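Local coordinates for lipase (Penicillium expansum, PDB 3G7N), which hydrolyses acylglycerol lipids such as triacylglycerols, releasing free fatty acids, as a secreted alkaline lipase of the alpha/beta-hydrolase fold, at residues R13-S18 with E127-H131; G50-E54 with Y121-T125. Numbering follows the deposited sequence.

From the N terminus, helix 8-23 comes early and carries residues 13-18 of contact 1. The chain then builds antiparallel strands 32-40 and 45-52, and residues 50-54 at the end of the latter open contact 2. Strand 57-62 and helix 97-120 follow before the connection 121-125, with its turn at 121-124, returns to residues 50-54 and closes the inner loop. Strand 125-131 sets out directly from that turn, and its residues 127-131 meet the N-terminal helix, closing the outer loop of contact 1. Contact 2 is therefore nested inside contact 1. Their centres lie about 16 Å apart, and both involve the mixed central sheet: contact 1 packs a helix on it, contact 2 ties a helix-to-strand turn to it.

Contact 1. Residues R13-S18 with E127-H131. With SO4 (sulfate ion), chain E.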
loop_
_atom_site.group_PDB
_atom_site.type_symbol
_atom_site.label_atom_id
_atom_site.label_comp_id
_atom_site.label_asym_id
_atom_site.label_seq_id
_atom_site.Cartn_x
_atom_site.Cartn_y
_atom_site.Cartn_z
ATOM N N ARG A 13 -11.416 -6.272 1.586
ATOM C CA ARG A 13 -11.742 -4.920 2.034
ATOM C C ARG A 13 -10.695 -3.908 1.560
ATOM O O ARG A 13 -11.043 -2.843 1.090
ATOM C CB ARG A 13 -11.917 -4.856 3.556
ATOM C CG ARG A 13 -12.093 -3.430 4.070
ATOM C CD ARG A 13 -12.355 -3.399 5.581
ATOM N NE ARG A 13 -12.343 -2.043 6.125
ATOM C CZ ARG A 13 -11.255 -1.417 6.560
ATOM N NH1 ARG A 13 -10.065 -1.991 6.493
ATOM N NH2 ARG A 13 -11.373 -0.188 7.052
ATOM N N ALA A 14 -9.426 -4.259 1.702
ATOM C CA ALA A 14 -8.359 -3.377 1.265
ATOM C C ALA A 14 -8.507 -3.058 -0.228
ATOM O O ALA A 14 -8.261 -1.935 -0.654
ATOM C CB ALA A 14 -7.015 -4.003 1.546
ATOM N N ALA A 15 -8.877 -4.060 -1.018
ATOM C CA ALA A 15 -9.050 -3.863 -2.452
ATOM C C ALA A 15 -10.237 -2.986 -2.768
ATOM O O ALA A 15 -10.174 -2.157 -3.669
ATOM C CB ALA A 15 -9.153 -5.203 -3.152
ATOM N N LYS A 16 -11.323 -3.132 -1.989
ATOM C CA LYS A 16 -12.462 -2.226 -2.142
ATOM C C LYS A 16 -12.112 -0.768 -1.832
ATOM O O LYS A 16 -12.481 0.132 -2.558
ATOM C CB LYS A 16 -13.668 -2.683 -1.309
ATOM C CG LYS A 16 -14.282 -3.987 -1.829
ATOM C CD LYS A 16 -15.163 -4.683 -0.766
ATOM C CE LYS A 16 -16.411 -3.915 -0.453
ATOM N NZ LYS A 16 -17.252 -4.715 0.493
ATOM N N LEU A 17 -11.381 -0.547 -0.740
ATOM C CA LEU A 17 -10.940 0.795 -0.390
ATOM C C LEU A 17 -10.021 1.370 -1.459
ATOM O O LEU A 17 -10.109 2.549 -1.805
ATOM C CB LEU A 17 -10.217 0.786 0.957
ATOM C CG LEU A 17 -11.082 0.429 2.174
ATOM C CD1 LEU A 17 -10.224 0.348 3.411
ATOM C CD2 LEU A 17 -12.211 1.427 2.381
ATOM N N SER A 18 -9.118 0.530 -1.954
ATOM C CA SER A 18 -8.212 0.970 -3.012
ATOM C C SER A 18 -8.979 1.361 -4.279
ATOM O O SER A 18 -8.655 2.347 -4.920
ATOM C CB SER A 18 -7.221 -0.130 -3.339
ATOM O OG SER A 18 -6.345 -0.420 -2.259
ATOM N N GLU A 127 -4.260 2.304 9.859
ATOM C CA GLU A 127 -4.114 1.470 8.677
ATOM C C GLU A 127 -3.778 2.314 7.465
ATOM O O GLU A 127 -4.153 3.488 7.370
ATOM C CB GLU A 127 -5.366 0.639 8.433
ATOM C CG GLU A 127 -6.589 1.414 8.075
ATOM C CD GLU A 127 -7.794 0.511 7.819
ATOM O OE1 GLU A 127 -7.602 -0.610 7.270
ATOM O OE2 GLU A 127 -8.937 0.952 8.050
ATOM N N ALA A 128 -3.049 1.706 6.535
ATOM C CA ALA A 128 -2.717 2.346 5.253
ATOM C C ALA A 128 -2.950 1.329 4.161
ATOM O O ALA A 128 -2.714 0.136 4.357
ATOM C CB ALA A 128 -1.268 2.774 5.255
ATOM N N VAL A 129 -3.431 1.794 3.008
ATOM C CA VAL A 129 -3.791 0.867 1.929
ATOM C C VAL A 129 -3.730 1.586 0.597
ATOM O O VAL A 129 -4.002 2.794 0.511
ATOM C CB VAL A 129 -5.218 0.306 2.176
ATOM C CG1 VAL A 129 -6.233 1.407 2.309
ATOM C CG2 VAL A 129 -5.628 -0.660 1.112
ATOM N N GLY A 130 -3.457 0.804 -0.448
ATOM C CA GLY A 130 -3.549 1.324 -1.799
ATOM C C GLY A 130 -3.104 0.288 -2.793
ATOM O O GLY A 130 -2.492 -0.706 -2.444
ATOM N N HIS A 131 -3.411 0.558 -4.057
ATOM C CA HIS A 131 -3.152 -0.383 -5.156
ATOM C C HIS A 131 -2.171 0.218 -6.184
ATOM O O HIS A 131 -2.228 1.397 -6.509
ATOM C CB HIS A 131 -4.481 -0.726 -5.828
ATOM C CG HIS A 131 -4.335 -1.476 -7.125
ATOM N ND1 HIS A 131 -4.333 -0.836 -8.343
ATOM C CD2 HIS A 131 -4.327 -2.801 -7.388
ATOM C CE1 HIS A 131 -4.261 -1.742 -9.305
ATOM N NE2 HIS A 131 -4.260 -2.936 -8.756
HETATM S S SO4 E . -20.430 -4.035 -0.655
HETATM O O1 SO4 E . -20.247 -3.384 -1.950
HETATM O O2 SO4 E . -19.570 -3.492 0.405
HETATM O O3 SO4 E . -21.833 -3.947 -0.237
HETATM O O4 SO4 E . -20.144 -5.464 -0.820
HETATM O O HOH W 1 -5.487 2.624 -4.763
#
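Strand 125-131 leads into the nucleophile elbow of this alpha/beta-hydrolase, and helix 8-23 crosses that strand; the axes of segments 13-18 and 127-131 approach to 7.1 Å at 68°. R13 and E127 form a two-pronged salt bridge, NH1 to OE1 and NH2 to OE2 both 2.9 Å; R13 NH2 also forms a salt bridge with D31, and E127 OE2 a hydrogen bond with T57 OG1. Next comes apolar packing: V129 CG2 sits 3.6 Å from A14 CB, and V129 CG1 4.3 Å from L17 CB. S18 OG donates to A14 O (2.9 Å) and also lies 3.3 Å from G130 CA, against the strand backbone. A water links S18 O (3.2 Å) to H131 N (3.0 Å). K16 NZ, outside this contact, donates to sulfate O2 (2.6 Å), probably from the crystallisation liquor. H131 hydrogen-bonds through ND1 to Y22 OH and NE2 to H241 O, beside nucleophile S132. The buried E127 charge is thus compensated by R13, and the strand end meets the helix through S18 and one water.

Contact 2. Residues G50-E54 with Y121-T125; sequences GYSTE and YPDYT
Y51 lays its ring against that of Y121 in a face-to-face stack, centroids 4.5 Å apart and planes inclined by 27°. Y121 OH lies over one face of the Y51 ring, 3.3 Å from Y51 CZ, and Y51 CD2 comes 3.7 Å from Y121 CE2. Y51 is extended (phi/psi -139/151) with chi1 p and chi2 92°; Y121 has chi1 m and chi2 -77°, at -129/72. Residues 50-52 finish strand 45-52, after which T53 and E54 take helical angles (-65/-35 and -63/-48). In the other segment, Y121 is the first residue to leave helical angles after helix 97-120 and starts a type I turn to Y124, closed by Y124 N to Y121 O at 3.1 Å. The chain thereby enters strand 125-131; in the alpha/beta-hydrolase sheet, strand 57-62 lies between it and strand 45-52. Y51 and Y124 are the closest CA pair, 8.4 Å apart. The Y124 ring (chi1 m, chi2 23°) turns its edge to Y51 CB, CE2 to CB 4.2 Å; CE2 is also 3.7 Å from S52 O, while Y124 OH lies 3.6 Å from T53 CA and 3.9 Å from T53 CG2. S52 points CB away, and its OG is hydrogen-bonded to D31 OD2 and K55 N.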
loop_
_atom_site.group_PDB
_atom_site.type_symbol
_atom_site.label_atom_id
_atom_site.label_comp_id
_atom_site.label_asym_id
_atom_site.label_seq_id
_atom_site.Cartn_x
_atom_site.Cartn_y
_atom_site.Cartn_z
ATOM N N GLY A 50 -9.100 9.273 6.739
ATOM C CA GLY A 50 -10.345 9.315 7.506
ATOM C C GLY A 50 -10.346 8.251 8.579
ATOM O O GLY A 50 -9.293 7.840 9.040
ATOM N N TYR A 51 -11.540 7.912 9.048
ATOM C CA TYR A 51 -11.680 6.998 10.179
ATOM C C TYR A 51 -12.829 6.040 9.922
ATOM O O TYR A 51 -13.806 6.368 9.251
ATOM C CB TYR A 51 -11.902 7.762 11.498
ATOM C CG TYR A 51 -13.176 8.534 11.557
ATOM C CD1 TYR A 51 -14.330 7.958 12.072
ATOM C CD2 TYR A 51 -13.261 9.825 11.051
ATOM C CE1 TYR A 51 -15.529 8.653 12.098
ATOM C CE2 TYR A 51 -14.462 10.516 11.027
ATOM C CZ TYR A 51 -15.597 9.929 11.557
ATOM O OH TYR A 51 -16.800 10.613 11.539
ATOM N N SER A 52 -12.697 4.849 10.501
ATOM C CA SER A 52 -13.753 3.835 10.474
ATOM C C SER A 52 -14.215 3.593 11.905
ATOM O O SER A 52 -13.505 2.991 12.688
ATOM C CB SER A 52 -13.196 2.536 9.920
ATOM O OG SER A 52 -14.191 1.511 10.059
ATOM N N THR A 53 -15.466 3.963 12.177
ATOM C CA THR A 53 -16.102 3.648 13.462
ATOM C C THR A 53 -16.278 2.134 13.635
ATOM O O THR A 53 -15.976 1.590 14.697
ATOM C CB THR A 53 -17.473 4.331 13.574
ATOM O OG1 THR A 53 -17.336 5.730 13.297
ATOM C CG2 THR A 53 -18.049 4.138 14.963
ATOM N N GLU A 54 -16.561 1.442 12.533
ATOM C CA GLU A 54 -16.734 -0.007 12.523
ATOM C C GLU A 54 -15.453 -0.715 12.923
ATOM O O GLU A 54 -15.470 -1.636 13.740
ATOM C CB GLU A 54 -17.200 -0.478 11.144
ATOM C CG GLU A 54 -17.425 -1.979 11.061
ATOM C CD GLU A 54 -17.891 -2.425 9.690
ATOM O OE1 GLU A 54 -18.588 -1.640 9.009
ATOM O OE2 GLU A 54 -17.391 -3.468 9.216
ATOM N N TYR A 121 -9.985 10.371 18.269
ATOM C CA TYR A 121 -10.275 8.945 18.385
ATOM C C TYR A 121 -9.046 8.209 18.948
ATOM O O TYR A 121 -8.360 7.478 18.230
ATOM C CB TYR A 121 -10.656 8.358 17.016
ATOM C CG TYR A 121 -11.810 9.071 16.348
ATOM C CD1 TYR A 121 -13.117 8.843 16.753
ATOM C CD2 TYR A 121 -11.592 9.930 15.280
ATOM C CE1 TYR A 121 -14.175 9.518 16.163
ATOM C CE2 TYR A 121 -12.653 10.591 14.663
ATOM C CZ TYR A 121 -13.929 10.394 15.123
ATOM O OH TYR A 121 -14.961 11.123 14.571
ATOM N N PRO A 122 -8.755 8.400 20.248
ATOM C CA PRO A 122 -7.441 8.049 20.766
ATOM C C PRO A 122 -7.312 6.557 21.022
ATOM O O PRO A 122 -6.205 6.098 21.276
ATOM C CB PRO A 122 -7.370 8.805 22.108
ATOM C CG PRO A 122 -8.800 9.039 22.483
ATOM C CD PRO A 122 -9.500 9.284 21.175
ATOM N N ASP A 123 -8.411 5.821 20.896
ATOM C CA ASP A 123 -8.386 4.364 21.000
ATOM C C ASP A 123 -8.303 3.645 19.646
ATOM O O ASP A 123 -8.226 2.418 19.599
ATOM C CB ASP A 123 -9.609 3.867 21.764
ATOM C CG ASP A 123 -10.915 4.269 21.090
ATOM O OD1 ASP A 123 -11.103 5.483 20.764
ATOM O OD2 ASP A 123 -11.801 3.395 20.973
ATOM N N TYR A 124 -8.356 4.400 18.550
ATOM C CA TYR A 124 -8.321 3.780 17.222
ATOM C C TYR A 124 -6.903 3.384 16.835
ATOM O O TYR A 124 -5.935 3.962 17.294
ATOM C CB TYR A 124 -8.895 4.746 16.187
ATOM C CG TYR A 124 -10.412 4.832 16.176
ATOM C CD1 TYR A 124 -11.179 4.486 17.295
ATOM C CD2 TYR A 124 -11.071 5.360 15.081
ATOM C CE1 TYR A 124 -12.549 4.709 17.310
ATOM C CE2 TYR A 124 -12.429 5.539 15.070
ATOM C CZ TYR A 124 -13.174 5.178 16.174
ATOM O OH TYR A 124 -14.545 5.367 16.176
ATOM N N THR A 125 -6.784 2.325 16.042
ATOM C CA THR A 125 -5.482 1.921 15.496
ATOM C C THR A 125 -5.329 2.511 14.081
ATOM O O THR A 125 -6.253 3.186 13.585
ATOM C CB THR A 125 -5.367 0.384 15.452
ATOM O OG1 THR A 125 -6.395 -0.153 14.617
ATOM C CG2 THR A 125 -5.510 -0.200 16.886
#